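Local coordinates for protein 1-pyrroline-5-carboxylate dehydrogenase (Thermus thermophilus, PDB 1UZB) that probably oxidises glutamate semialdehyde, the open form of 1-pyrroline-5-carboxylate, to glutamate with a nicotinamide cofactor in proline breakdown, at residues 135-140 and 187-192; 305-310 and 340-345. All coordinates share one frame; numbering follows the deposited sequence.

Interaction 1: 135-140 and 187-192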
ATOM      1  N   VAL A 135     -17.794 -30.644  -8.114  1.00  5.08           N
ATOM      2  CA  VAL A 135     -17.541 -29.881  -9.330  1.00  6.15           C
ATOM      3  C   VAL A 135     -17.308 -28.398  -9.031  1.00  4.82           C
ATOM      4  O   VAL A 135     -16.454 -27.757  -9.656  1.00  5.97           O
ATOM      5  CB  VAL A 135     -18.704 -30.042 -10.330  1.00  5.03           C
ATOM      6  CG1 VAL A 135     -18.440 -29.210 -11.576  1.00  8.70           C
ATOM      7  CG2 VAL A 135     -18.853 -31.517 -10.710  1.00  7.79           C
ATOM      8  N   ALA A 136     -18.060 -27.850  -8.079  1.00  5.48           N
ATOM      9  CA  ALA A 136     -17.901 -26.447  -7.708  1.00  5.13           C
ATOM     10  C   ALA A 136     -16.483 -26.197  -7.192  1.00  4.41           C
ATOM     11  O   ALA A 136     -15.875 -25.172  -7.500  1.00  5.29           O
ATOM     12  CB  ALA A 136     -18.925 -26.069  -6.647  1.00  6.27           C
ATOM     13  N   GLU A 137     -15.958 -27.137  -6.410  1.00  4.47           N
ATOM     14  CA  GLU A 137     -14.608 -27.017  -5.868  1.00  4.91           C
ATOM     15  C   GLU A 137     -13.573 -27.063  -6.995  1.00  4.18           C
ATOM     16  O   GLU A 137     -12.574 -26.353  -6.946  1.00  4.17           O
ATOM     17  CB  GLU A 137     -14.335 -28.140  -4.865  1.00  5.31           C
ATOM     18  CG  GLU A 137     -12.993 -28.022  -4.154  1.00  8.72           C
ATOM     19  CD  GLU A 137     -12.725 -29.177  -3.209  1.00 11.75           C
ATOM     20  OE1 GLU A 137     -13.651 -29.575  -2.476  1.00 18.11           O
ATOM     21  OE2 GLU A 137     -11.583 -29.679  -3.189  1.00 17.62           O
ATOM     22  N   ALA A 138     -13.807 -27.904  -8.001  1.00  4.29           N
ATOM     23  CA  ALA A 138     -12.891 -28.011  -9.138  1.00  3.90           C
ATOM     24  C   ALA A 138     -12.811 -26.664  -9.861  1.00  4.60           C
ATOM     25  O   ALA A 138     -11.727 -26.191 -10.197  1.00  4.70           O
ATOM     26  CB  ALA A 138     -13.375 -29.094 -10.102  1.00  4.86           C
ATOM     27  N   ILE A 139     -13.972 -26.059 -10.104  1.00  4.59           N
ATOM     28  CA  ILE A 139     -14.026 -24.763 -10.762  1.00  3.98           C
ATOM     29  C   ILE A 139     -13.273 -23.760  -9.885  1.00  3.57           C
ATOM     30  O   ILE A 139     -12.480 -22.959 -10.387  1.00  4.28           O
ATOM     31  CB  ILE A 139     -15.493 -24.321 -10.961  1.00  4.68           C
ATOM     32  CG1 ILE A 139     -16.181 -25.257 -11.960  1.00  6.00           C
ATOM     33  CG2 ILE A 139     -15.547 -22.888 -11.457  1.00  5.44           C
ATOM     34  CD1 ILE A 139     -17.693 -25.146 -11.968  1.00  6.10           C
ATOM     35  N   ASP A 140     -13.501 -23.825  -8.573  1.00  3.96           N
ATOM     36  CA  ASP A 140     -12.820 -22.924  -7.642  1.00  3.47           C
ATOM     37  C   ASP A 140     -11.301 -23.041  -7.741  1.00  4.16           C
ATOM     38  O   ASP A 140     -10.603 -22.028  -7.740  1.00  4.50           O
ATOM     39  CB  ASP A 140     -13.236 -23.195  -6.189  1.00  5.04           C
ATOM     40  CG  ASP A 140     -14.630 -22.686  -5.862  1.00  5.68           C
ATOM     41  OD1 ASP A 140     -15.214 -21.939  -6.676  1.00  7.32           O
ATOM     42  OD2 ASP A 140     -15.137 -23.028  -4.770  1.00  7.09           O
ATOM     43  N   VAL A 187     -13.067 -35.040  -9.419  1.00  6.92           N
ATOM     44  CA  VAL A 187     -13.142 -33.890 -10.303  1.00  7.05           C
ATOM     45  C   VAL A 187     -12.371 -32.776  -9.592  1.00  6.53           C
ATOM     46  O   VAL A 187     -11.402 -32.254 -10.124  1.00  6.95           O
ATOM     47  CB  VAL A 187     -14.589 -33.428 -10.583  1.00  6.31           C
ATOM     48  CG1 VAL A 187     -14.566 -32.181 -11.468  1.00  7.34           C
ATOM     49  CG2 VAL A 187     -15.360 -34.533 -11.283  1.00 10.28           C
ATOM     50  N   ALA A 188     -12.774 -32.460  -8.365  1.00  5.40           N
ATOM     51  CA  ALA A 188     -12.128 -31.402  -7.592  1.00  5.59           C
ATOM     52  C   ALA A 188     -10.627 -31.560  -7.337  1.00  5.61           C
ATOM     53  O   ALA A 188      -9.834 -30.731  -7.778  1.00  5.13           O
ATOM     54  CB  ALA A 188     -12.848 -31.224  -6.260  1.00  6.16           C
ATOM     55  N   ILE A 189     -10.234 -32.602  -6.610  1.00  5.44           N
ATOM     56  CA  ILE A 189      -8.820 -32.795  -6.297  1.00  5.28           C
ATOM     57  C   ILE A 189      -8.000 -33.163  -7.534  1.00  5.81           C
ATOM     58  O   ILE A 189      -6.861 -32.730  -7.684  1.00  6.54           O
ATOM     59  CB  ILE A 189      -8.661 -33.831  -5.170  1.00  7.11           C
ATOM     60  CG1 ILE A 189      -9.294 -33.268  -3.893  1.00 10.13           C
ATOM     61  CG2 ILE A 189      -7.188 -34.144  -4.927  1.00  7.01           C
ATOM     62  CD1 ILE A 189      -9.250 -34.203  -2.708  1.00 12.44           C
ATOM     63  N   PHE A 190      -8.593 -33.950  -8.423  1.00  5.50           N
ATOM     64  CA  PHE A 190      -7.949 -34.329  -9.675  1.00  5.70           C
ATOM     65  C   PHE A 190      -7.569 -33.031 -10.401  1.00  5.62           C
ATOM     66  O   PHE A 190      -6.429 -32.841 -10.820  1.00  5.57           O
ATOM     67  CB  PHE A 190      -8.945 -35.142 -10.510  1.00  6.72           C
ATOM     68  CG  PHE A 190      -8.419 -35.597 -11.842  1.00  6.84           C
ATOM     69  CD1 PHE A 190      -7.535 -36.666 -11.931  1.00  8.62           C
ATOM     70  CD2 PHE A 190      -8.848 -34.985 -13.014  1.00  7.14           C
ATOM     71  CE1 PHE A 190      -7.090 -37.125 -13.173  1.00  8.77           C
ATOM     72  CE2 PHE A 190      -8.411 -35.433 -14.261  1.00  8.93           C
ATOM     73  CZ  PHE A 190      -7.531 -36.507 -14.341  1.00  7.63           C
ATOM     74  N   THR A 191      -8.531 -32.121 -10.520  1.00  4.39           N
ATOM     75  CA  THR A 191      -8.306 -30.849 -11.197  1.00  4.96           C
ATOM     76  C   THR A 191      -7.303 -29.947 -10.478  1.00  4.26           C
ATOM     77  O   THR A 191      -6.365 -29.434 -11.095  1.00  5.17           O
ATOM     78  CB  THR A 191      -9.627 -30.082 -11.354  1.00  4.90           C
ATOM     79  OG1 THR A 191     -10.514 -30.831 -12.193  1.00  6.28           O
ATOM     80  CG2 THR A 191      -9.385 -28.721 -11.981  1.00  6.17           C
ATOM     81  N   GLY A 192      -7.496 -29.754  -9.176  1.00  5.04           N
ATOM     82  CA  GLY A 192      -6.599 -28.900  -8.418  1.00  5.56           C
ATOM     83  C   GLY A 192      -5.145 -29.328  -8.448  1.00  4.68           C
ATOM     84  O   GLY A 192      -4.238 -28.506  -8.624  1.00  5.11           O
TER

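Interaction 2: 305-310 and 340-345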
ATOM      1  N   LEU A 305     -27.549 -28.312  17.233  1.00  7.37           N
ATOM      2  CA  LEU A 305     -26.664 -27.835  16.180  1.00  7.30           C
ATOM      3  C   LEU A 305     -25.505 -28.817  16.039  1.00  6.95           C
ATOM      4  O   LEU A 305     -25.108 -29.170  14.930  1.00  7.25           O
ATOM      5  CB  LEU A 305     -26.115 -26.456  16.533  1.00  8.37           C
ATOM      6  CG  LEU A 305     -25.290 -25.772  15.439  1.00  8.37           C
ATOM      7  CD1 LEU A 305     -26.219 -25.248  14.348  1.00  9.49           C
ATOM      8  CD2 LEU A 305     -24.488 -24.632  16.043  1.00  9.52           C
ATOM      9  N   ALA A 306     -24.969 -29.259  17.173  1.00  6.48           N
ATOM     10  CA  ALA A 306     -23.854 -30.197  17.173  1.00  6.35           C
ATOM     11  C   ALA A 306     -24.224 -31.529  16.522  1.00  6.64           C
ATOM     12  O   ALA A 306     -23.490 -32.038  15.682  1.00  5.91           O
ATOM     13  CB  ALA A 306     -23.371 -30.433  18.596  1.00  5.89           C
ATOM     14  N   ALA A 307     -25.362 -32.092  16.910  1.00  6.82           N
ATOM     15  CA  ALA A 307     -25.789 -33.373  16.352  1.00  6.57           C
ATOM     16  C   ALA A 307     -25.922 -33.310  14.828  1.00  7.35           C
ATOM     17  O   ALA A 307     -25.518 -34.236  14.121  1.00  7.55           O
ATOM     18  CB  ALA A 307     -27.114 -33.804  16.980  1.00  6.89           C
ATOM     19  N   GLU A 308     -26.484 -32.217  14.328  1.00  7.69           N
ATOM     20  CA  GLU A 308     -26.653 -32.042  12.889  1.00  7.94           C
ATOM     21  C   GLU A 308     -25.288 -31.984  12.194  1.00  7.79           C
ATOM     22  O   GLU A 308     -25.068 -32.656  11.185  1.00  6.54           O
ATOM     23  CB  GLU A 308     -27.447 -30.758  12.622  1.00 11.69           C
ATOM     24  CG  GLU A 308     -27.986 -30.594  11.208  1.00 18.25           C
ATOM     25  CD  GLU A 308     -26.906 -30.334  10.183  1.00 21.46           C
ATOM     26  OE1 GLU A 308     -25.973 -29.562  10.483  1.00 22.46           O
ATOM     27  OE2 GLU A 308     -27.001 -30.890   9.069  1.00 25.78           O
ATOM     28  N   GLY A 309     -24.376 -31.184  12.747  1.00  7.09           N
ATOM     29  CA  GLY A 309     -23.048 -31.048  12.172  1.00  6.58           C
ATOM     30  C   GLY A 309     -22.254 -32.342  12.214  1.00  6.37           C
ATOM     31  O   GLY A 309     -21.469 -32.632  11.310  1.00  5.78           O
ATOM     32  N   VAL A 310     -22.451 -33.121  13.271  1.00  5.46           N
ATOM     33  CA  VAL A 310     -21.767 -34.397  13.411  1.00  6.39           C
ATOM     34  C   VAL A 310     -22.272 -35.378  12.359  1.00  5.82           C
ATOM     35  O   VAL A 310     -21.483 -36.061  11.711  1.00  5.39           O
ATOM     36  CB  VAL A 310     -21.991 -34.992  14.816  1.00  6.44           C
ATOM     37  CG1 VAL A 310     -21.525 -36.439  14.855  1.00  8.08           C
ATOM     38  CG2 VAL A 310     -21.245 -34.166  15.845  1.00  6.44           C
ATOM     39  N   GLU A 340     -27.785 -39.159  22.106  1.00  8.91           N
ATOM     40  CA  GLU A 340     -29.181 -39.462  21.831  1.00 10.38           C
ATOM     41  C   GLU A 340     -29.644 -38.720  20.577  1.00  9.21           C
ATOM     42  O   GLU A 340     -30.354 -39.281  19.746  1.00  9.79           O
ATOM     43  CB  GLU A 340     -30.057 -39.092  23.037  1.00 13.45           C
ATOM     44  CG  GLU A 340     -30.120 -37.611  23.362  1.00 19.34           C
ATOM     45  CD  GLU A 340     -31.436 -36.978  22.951  1.00 23.48           C
ATOM     46  OE1 GLU A 340     -31.797 -37.067  21.758  1.00 26.37           O
ATOM     47  OE2 GLU A 340     -32.111 -36.391  23.823  1.00 24.78           O
ATOM     48  N   ARG A 341     -29.229 -37.465  20.435  1.00  8.39           N
ATOM     49  CA  ARG A 341     -29.609 -36.667  19.272  1.00  8.39           C
ATOM     50  C   ARG A 341     -28.953 -37.172  17.988  1.00  7.28           C
ATOM     51  O   ARG A 341     -29.580 -37.194  16.929  1.00  8.13           O
ATOM     52  CB  ARG A 341     -29.249 -35.198  19.503  1.00  7.89           C
ATOM     53  CG  ARG A 341     -30.160 -34.497  20.509  1.00  9.16           C
ATOM     54  CD  ARG A 341     -29.658 -33.101  20.834  1.00 10.35           C
ATOM     55  NE  ARG A 341     -30.613 -32.332  21.633  1.00 11.48           N
ATOM     56  CZ  ARG A 341     -30.899 -32.572  22.908  1.00 12.82           C
ATOM     57  NH1 ARG A 341     -31.783 -31.811  23.538  1.00 14.75           N
ATOM     58  NH2 ARG A 341     -30.301 -33.559  23.558  1.00 14.95           N
ATOM     59  N   VAL A 342     -27.693 -37.582  18.083  1.00  6.29           N
ATOM     60  CA  VAL A 342     -26.983 -38.100  16.916  1.00  7.41           C
ATOM     61  C   VAL A 342     -27.638 -39.394  16.430  1.00  8.60           C
ATOM     62  O   VAL A 342     -27.841 -39.580  15.229  1.00  9.31           O
ATOM     63  CB  VAL A 342     -25.488 -38.360  17.237  1.00  6.98           C
ATOM     64  CG1 VAL A 342     -24.841 -39.174  16.121  1.00  8.31           C
ATOM     65  CG2 VAL A 342     -24.758 -37.033  17.401  1.00  7.23           C
ATOM     66  N   LEU A 343     -27.984 -40.278  17.361  1.00  8.81           N
ATOM     67  CA  LEU A 343     -28.619 -41.540  17.002  1.00  9.47           C
ATOM     68  C   LEU A 343     -29.976 -41.320  16.344  1.00  9.83           C
ATOM     69  O   LEU A 343     -30.293 -41.956  15.340  1.00 11.06           O
ATOM     70  CB  LEU A 343     -28.778 -42.429  18.238  1.00  9.00           C
ATOM     71  CG  LEU A 343     -27.474 -42.962  18.837  1.00  9.58           C
ATOM     72  CD1 LEU A 343     -27.769 -43.750  20.105  1.00 10.56           C
ATOM     73  CD2 LEU A 343     -26.760 -43.840  17.810  1.00 11.81           C
ATOM     74  N   LYS A 344     -30.771 -40.415  16.906  1.00 11.13           N
ATOM     75  CA  LYS A 344     -32.092 -40.124  16.358  1.00 11.76           C
ATOM     76  C   LYS A 344     -31.995 -39.593  14.929  1.00 11.19           C
ATOM     77  O   LYS A 344     -32.792 -39.959  14.065  1.00 12.29           O
ATOM     78  CB  LYS A 344     -32.822 -39.099  17.230  1.00 14.68           C
ATOM     79  CG  LYS A 344     -33.072 -39.532  18.673  1.00 18.83           C
ATOM     80  CD  LYS A 344     -33.814 -40.859  18.771  1.00 22.63           C
ATOM     81  CE  LYS A 344     -32.851 -42.037  18.817  1.00 24.32           C
ATOM     82  NZ  LYS A 344     -31.918 -41.941  19.977  1.00 25.76           N
ATOM     83  N   ARG A 345     -31.015 -38.727  14.686  1.00  9.99           N
ATOM     84  CA  ARG A 345     -30.820 -38.152  13.361  1.00 10.60           C
ATOM     85  C   ARG A 345     -30.260 -39.174  12.379  1.00 11.15           C
ATOM     86  O   ARG A 345     -30.738 -39.295  11.255  1.00 11.54           O
ATOM     87  CB  ARG A 345     -29.868 -36.953  13.436  1.00 13.35           C
ATOM     88  CG  ARG A 345     -30.485 -35.682  13.993  1.00 17.27           C
ATOM     89  CD  ARG A 345     -29.439 -34.580  14.118  1.00 21.29           C
ATOM     90  NE  ARG A 345     -30.016 -33.317  14.574  1.00 24.35           N
ATOM     91  CZ  ARG A 345     -30.758 -32.515  13.817  1.00 25.30           C
ATOM     92  NH1 ARG A 345     -31.020 -32.835  12.558  1.00 26.15           N
ATOM     93  NH2 ARG A 345     -31.246 -31.390  14.323  1.00 27.03           N
TER

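Interaction 1: 135-140 and 187-192
Ala138 and Ala188 meet where helix 128-149 runs beside the start of helix 188-199. The alpha carbons of these two alanines are 3.8 Å apart (CA to CA). The short helical segments are 8.0 Å apart at closest approach and nearly parallel, at 12°. Small side chains make this closeness possible. Ala138 CB faces the other helix and lies 3.6 Å from Ala188 CA. It also touches Val187 CG1 at 3.6 Å. Val187 places that methyl anti to its own backbone N (chi1 177°), which brings it against the Ala138 methyl. Thr191 touches the Ala138 methyl as well: its OG1 is 3.9 Å from Ala138 CB. The Thr191 hydroxyl bonds back to Val187 O at 2.7 Å. Val187 O also receives Thr191 N, and the two donors arrive from opposite faces of the carbonyl plane. The hydroxyl bond helps fix the Thr191 side-chain rotation. Its CG2 faces Ala138 O, and the first helical turn is tied to the residue before it. The more solvent-exposed side belongs to Glu137. Its extended chain runs alongside the methyl of Ala188, and CB, CG, CD and OE2 all pass close to it. The carboxylate ends more loosely near Ile189, where OE2 is 4.3 Å from CG1. Both Glu137 and Ile189 are partly exposed, whereas the alanines, Val187 and Thr191 are buried. Asp134, one residue before the segment on helix 128-149, accepts a hydrogen bond from Ala188 N. Met109 of helix 95-111 packs on Ala138 and Thr191, and Leu120 of helix 113-124 touches both Val135 and Val187. From helix 213-226, Val215 and Val219 reach Val187 and Thr191. Helix 188-199 is the crossover of a beta-alpha-beta unit between parallel strands 165-180 and 203-207.

Interaction 2: 305-310 and 340-345
Ala307 packs against two arginines of helix 332-346, and Arg345 is the longer reach. From CB the chain of Arg345 runs extended to NE. Its CG is anti to the carbonyl carbon (chi1 -76°), which sends the chain across helix 303-315. CD is the first atom to touch, 3.8 Å from Ala307 CB. NE comes next and passes 3.7 Å from Glu308 N, a contact and not a bond. CZ sits over Glu308: CB of that residue lies 3.9 Å from CZ, above the centre of one guanidinium face. At the tip, NH1 meets Glu308 CG at 4.0 Å. The Glu308 chain then bends at chi2 and carries the carboxylate away. Its plane is 87° from that of the guanidinium. The charges stay apart, with Glu308 OE2 5.7 Å from Arg345 NH1. Any attraction between them is therefore probably weak, and the contact is made by the guanidinium face of Arg345 against CB and CG of Glu308.

The other arginine, Arg341, gives Ala307 only its base, CB to CB at 3.6 Å. Its polar end turns to Asp304 in a salt bridge and to Pro337 O. Deeper in, Val342 CG2 packs on Ala307 and on Val310 CG1. The helical segments cross at -48°. On the sheet side, Val310 touches Ile295 of strand 293-297, while Leu343 rests on strand 384-387. Strand 293-297, helix 303-315 and strand 325-331 form a parallel beta-alpha-beta crossover. The unit belongs to the seven-stranded alpha/beta sheet, which is consistent with the catalytic domain of the aldehyde dehydrogenase fold.

Overall arrangement
From the N terminus the chain first makes helix 128-149. It then runs through strand 165-180 and returns at helix 188-199, where interaction 1 closes a loop of 46 residues. The chain goes on through strands 203-207, 233-235, 255-259 and 284-288 of the six-stranded sheet. It enters the seven-stranded sheet at strand 293-297. Interaction 2 closes a shorter loop of 29 residues that includes strand 325-331. The two loops follow in series and neither nest nor cross. The centres of interaction 1 and interaction 2 are about 29 Å apart. The nearest atoms of interaction 1 and interaction 2 are about 16 Å apart. Interaction 1 joins helices in the chain's interior, and interaction 2 joins two helices over the seven-stranded sheet.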